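Local coordinates for H/ACA ribonucleoprotein complex non-core subunit NAF1 (Saccharomyces cerevisiae, PDB 2V3M) that binds RNA and is required for maturation of box H/ACA snoRNPs, joining the complex during assembly before GAR1 replaces it, at residues A[30-38]-A[42-49]. Numbering follows the deposited sequence.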
ATOM      1  N   ILE A  30       8.726  16.344  16.897  1.00 27.80           N
ATOM      2  CA  ILE A  30       8.529  15.346  15.885  1.00 27.36           C
ATOM      3  C   ILE A  30       8.511  14.021  16.673  1.00 27.39           C
ATOM      4  O   ILE A  30       9.274  13.870  17.654  1.00 27.25           O
ATOM      5  CB  ILE A  30       9.701  15.480  14.872  1.00 27.50           C
ATOM      6  CG1 ILE A  30       9.185  15.623  13.482  1.00 28.37           C
ATOM      7  CG2 ILE A  30      10.573  14.294  14.752  1.00 27.57           C
ATOM      8  CD1 ILE A  30       8.758  16.866  13.213  1.00 29.39           C
ATOM      9  N   THR A  31       7.635  13.087  16.321  1.00 26.44           N
ATOM     10  CA  THR A  31       7.593  11.802  17.058  1.00 26.41           C
ATOM     11  C   THR A  31       7.624  10.573  16.121  1.00 25.73           C
ATOM     12  O   THR A  31       6.781  10.505  15.226  1.00 25.44           O
ATOM     13  CB  THR A  31       6.319  11.781  17.842  1.00 26.60           C
ATOM     14  OG1 THR A  31       6.478  12.685  18.887  1.00 27.80           O
ATOM     15  CG2 THR A  31       5.984  10.386  18.439  1.00 27.10           C
ATOM     16  N   PRO A  32       8.558   9.621  16.341  1.00 25.38           N
ATOM     17  CA  PRO A  32       8.681   8.501  15.408  1.00 25.71           C
ATOM     18  C   PRO A  32       7.337   7.750  15.345  1.00 26.21           C
ATOM     19  O   PRO A  32       6.644   7.654  16.359  1.00 26.70           O
ATOM     20  CB  PRO A  32       9.810   7.658  16.003  1.00 25.13           C
ATOM     21  CG  PRO A  32       9.818   8.016  17.433  1.00 25.35           C
ATOM     22  CD  PRO A  32       9.495   9.497  17.465  1.00 25.21           C
ATOM     23  N   ILE A  33       6.932   7.303  14.170  1.00 26.13           N
ATOM     24  CA  ILE A  33       5.649   6.697  14.070  1.00 26.87           C
ATOM     25  C   ILE A  33       5.680   5.395  13.233  1.00 27.84           C
ATOM     26  O   ILE A  33       4.846   4.538  13.455  1.00 27.67           O
ATOM     27  CB  ILE A  33       4.642   7.723  13.458  1.00 26.99           C
ATOM     28  CG1 ILE A  33       3.200   7.285  13.694  1.00 28.30           C
ATOM     29  CG2 ILE A  33       4.819   7.894  11.960  1.00 26.32           C
ATOM     30  CD1 ILE A  33       2.745   7.483  15.168  1.00 30.72           C
ATOM     31  N   GLY A  34       6.628   5.276  12.270  1.00 28.16           N
ATOM     32  CA  GLY A  34       6.703   4.073  11.401  1.00 28.13           C
ATOM     33  C   GLY A  34       7.769   4.236  10.323  1.00 28.47           C
ATOM     34  O   GLY A  34       8.820   4.950  10.544  1.00 29.41           O
ATOM     35  N   VAL A  35       7.586   3.535   9.192  1.00 27.13           N
ATOM     36  CA  VAL A  35       8.653   3.479   8.219  1.00 26.46           C
ATOM     37  C   VAL A  35       7.961   3.651   6.933  1.00 26.56           C
ATOM     38  O   VAL A  35       6.945   3.052   6.718  1.00 27.73           O
ATOM     39  CB  VAL A  35       9.391   2.150   8.242  1.00 27.07           C
ATOM     40  CG1 VAL A  35      10.394   2.052   7.055  1.00 26.94           C
ATOM     41  CG2 VAL A  35      10.049   1.916   9.595  1.00 24.52           C
ATOM     42  N   LEU A  36       8.463   4.530   6.079  1.00 26.72           N
ATOM     43  CA  LEU A  36       7.855   4.760   4.771  1.00 26.33           C
ATOM     44  C   LEU A  36       8.061   3.504   3.955  1.00 27.11           C
ATOM     45  O   LEU A  36       9.250   3.119   3.727  1.00 27.62           O
ATOM     46  CB  LEU A  36       8.592   5.944   4.156  1.00 26.33           C
ATOM     47  CG  LEU A  36       8.315   6.431   2.732  1.00 26.53           C
ATOM     48  CD1 LEU A  36       6.942   6.908   2.613  1.00 26.78           C
ATOM     49  CD2 LEU A  36       9.238   7.601   2.367  1.00 25.61           C
ATOM     50  N   LYS A  37       6.975   2.813   3.590  1.00 26.82           N
ATOM     51  CA  LYS A  37       7.132   1.537   2.896  1.00 27.01           C
ATOM     52  C   LYS A  37       6.705   1.496   1.447  1.00 27.70           C
ATOM     53  O   LYS A  37       7.192   0.686   0.727  1.00 27.59           O
ATOM     54  CB  LYS A  37       6.445   0.476   3.650  1.00 27.41           C
ATOM     55  CG  LYS A  37       7.198   0.147   4.945  1.00 28.47           C
ATOM     56  CD  LYS A  37       8.440  -0.620   4.679  1.00 29.19           C
ATOM     57  CE  LYS A  37       8.893  -1.359   5.914  1.00 32.06           C
ATOM     58  NZ  LYS A  37      10.219  -2.080   5.621  1.00 32.13           N
ATOM     59  N   SER A  38       5.858   2.424   1.002  1.00 28.45           N
ATOM     60  CA  SER A  38       5.346   2.350  -0.329  1.00 28.64           C
ATOM     61  C   SER A  38       4.813   3.666  -0.961  1.00 28.80           C
ATOM     62  O   SER A  38       4.376   4.574  -0.278  1.00 29.43           O
ATOM     63  CB  SER A  38       4.247   1.326  -0.362  1.00 28.45           C
ATOM     64  OG  SER A  38       4.115   0.941  -1.698  1.00 28.25           O
ATOM     65  N   ASN A  42       0.035   8.337  -6.328  1.00 28.11           N
ATOM     66  CA  ASN A  42      -0.078   9.412  -5.364  1.00 28.64           C
ATOM     67  C   ASN A  42      -0.447   8.946  -3.979  1.00 29.13           C
ATOM     68  O   ASN A  42      -0.707   9.814  -3.129  1.00 30.72           O
ATOM     69  CB  ASN A  42      -1.056  10.494  -5.793  1.00 28.44           C
ATOM     70  CG  ASN A  42      -0.599  11.253  -6.997  1.00 30.76           C
ATOM     71  OD1 ASN A  42       0.574  11.630  -7.160  1.00 33.65           O
ATOM     72  ND2 ASN A  42      -1.536  11.506  -7.858  1.00 33.26           N
ATOM     73  N   ASN A  43      -0.470   7.641  -3.685  1.00 28.62           N
ATOM     74  CA  ASN A  43      -0.534   7.256  -2.265  1.00 29.01           C
ATOM     75  C   ASN A  43       0.827   6.973  -1.642  1.00 29.43           C
ATOM     76  O   ASN A  43       1.695   6.381  -2.322  1.00 30.13           O
ATOM     77  CB  ASN A  43      -1.382   6.066  -2.076  1.00 28.35           C
ATOM     78  CG  ASN A  43      -2.793   6.310  -2.529  1.00 30.30           C
ATOM     79  OD1 ASN A  43      -3.670   6.749  -1.726  1.00 31.23           O
ATOM     80  ND2 ASN A  43      -3.076   5.981  -3.828  1.00 30.72           N
ATOM     81  N   ILE A  44       1.006   7.383  -0.389  1.00 28.45           N
ATOM     82  CA  ILE A  44       2.185   7.051   0.349  1.00 28.93           C
ATOM     83  C   ILE A  44       1.707   6.152   1.504  1.00 29.79           C
ATOM     84  O   ILE A  44       0.725   6.448   2.207  1.00 30.19           O
ATOM     85  CB  ILE A  44       2.860   8.332   0.909  1.00 29.01           C
ATOM     86  CG1 ILE A  44       3.382   9.202  -0.209  1.00 28.86           C
ATOM     87  CG2 ILE A  44       3.968   8.005   1.872  1.00 28.54           C
ATOM     88  CD1 ILE A  44       4.074   8.473  -1.219  1.00 29.12           C
ATOM     89  N   ILE A  45       2.397   5.042   1.679  1.00 29.84           N
ATOM     90  CA  ILE A  45       2.018   4.069   2.664  1.00 30.32           C
ATOM     91  C   ILE A  45       3.096   3.994   3.766  1.00 30.40           C
ATOM     92  O   ILE A  45       4.253   3.768   3.456  1.00 31.60           O
ATOM     93  CB  ILE A  45       1.924   2.705   2.052  1.00 29.38           C
ATOM     94  CG1 ILE A  45       0.745   2.651   1.156  1.00 30.67           C
ATOM     95  CG2 ILE A  45       1.720   1.694   3.103  1.00 28.42           C
ATOM     96  CD1 ILE A  45      -0.284   3.486   1.398  1.00 30.49           C
ATOM     97  N   ILE A  46       2.695   4.127   5.015  1.00 29.96           N
ATOM     98  CA  ILE A  46       3.618   4.043   6.153  1.00 31.51           C
ATOM     99  C   ILE A  46       3.261   2.859   7.057  1.00 31.92           C
ATOM    100  O   ILE A  46       2.055   2.634   7.347  1.00 33.19           O
ATOM    101  CB  ILE A  46       3.564   5.388   6.967  1.00 32.13           C
ATOM    102  CG1 ILE A  46       3.901   6.475   5.934  1.00 32.55           C
ATOM    103  CG2 ILE A  46       4.505   5.368   8.259  1.00 30.52           C
ATOM    104  CD1 ILE A  46       4.271   7.671   6.398  1.00 29.97           C
ATOM    105  N   HIS A  47       4.243   2.099   7.480  1.00 30.59           N
ATOM    106  CA  HIS A  47       3.889   0.944   8.218  1.00 33.26           C
ATOM    107  C   HIS A  47       4.117   1.316   9.645  1.00 33.71           C
ATOM    108  O   HIS A  47       5.240   1.732   9.991  1.00 34.15           O
ATOM    109  CB  HIS A  47       4.779  -0.230   7.850  1.00 34.60           C
ATOM    110  CG  HIS A  47       4.280  -1.552   8.356  1.00 39.63           C
ATOM    111  ND1 HIS A  47       4.930  -2.744   8.106  1.00 44.71           N
ATOM    112  CD2 HIS A  47       3.202  -1.880   9.114  1.00 46.10           C
ATOM    113  CE1 HIS A  47       4.269  -3.756   8.654  1.00 45.07           C
ATOM    114  NE2 HIS A  47       3.213  -3.259   9.277  1.00 48.54           N
ATOM    115  N   ALA A  48       3.071   1.201  10.482  1.00 33.29           N
ATOM    116  CA  ALA A  48       3.197   1.562  11.898  1.00 33.53           C
ATOM    117  C   ALA A  48       4.304   0.791  12.632  1.00 34.63           C
ATOM    118  O   ALA A  48       4.565  -0.372  12.329  1.00 34.94           O
ATOM    119  CB  ALA A  48       1.888   1.403  12.611  1.00 32.09           C
ATOM    120  N   THR A  49       4.973   1.471  13.569  1.00 37.25           N
ATOM    121  CA  THR A  49       5.994   0.891  14.490  1.00 38.19           C
ATOM    122  C   THR A  49       5.706   1.224  15.941  1.00 37.47           C
ATOM    123  O   THR A  49       5.788   0.337  16.786  1.00 38.67           O
ATOM    124  CB  THR A  49       7.436   1.329  14.097  1.00 38.92           C
ATOM    125  OG1 THR A  49       7.788   0.722  12.838  1.00 39.54           O
ATOM    126  CG2 THR A  49       8.472   0.902  15.154  1.00 40.44           C
TER
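His47 meets Lys37 through its CB, not its ring: Lys37 CG lies 3.8 Å from His47 CB. The imidazole is turned away from strand 30-38, its CG anti to the backbone N (chi1 -167°), and stacks on the ring of Phe85 in strand 85-89. Six backbone hydrogen bonds join the two strands. Val35 and His47 form an antiparallel hydrogen-bonded pair, with His47 N to Val35 O at 3.0 Å, nearly straight at 169°. The return bond from Val35 N to His47 O is more bent, at 142°. Beyond it, Thr49 N reaches Ile33 O.

These strands are the two arms of a beta hairpin in the Gar1-like domain, at the middle of its antiparallel sheet. Strand 108-112 flanks 30-38 and strand 85-89 flanks 43-48. Near the turn, Lys37 and Ser38 both face Ile45, a classic beta bulge. Ile45 O takes two bonds, from Lys37 N at 2.9 Å and from Ser38 N at 3.2 Å. Ile45 N in turn gives its hydrogen to Ser38 O at 2.8 Å.

Leu36 and Ile46 share the face opposite Val35 and His47. Leu36 CD1 meets Ile44 CG2, both apolar. Ile46 CG2 lies above the plane of the Gly34-Val35 peptide, on its N-H side, 3.7 Å from Val35 N, and the side chain also touches Phe63 and Ile88. On the Val35 face, Ser38 CB rests 3.6 Å from Ile45 CB, while Ser38 OG is hydrogen-bonded to Ser38 OG of the second subunit. Phe40 of that subunit packs on both Ser38 and Ile45.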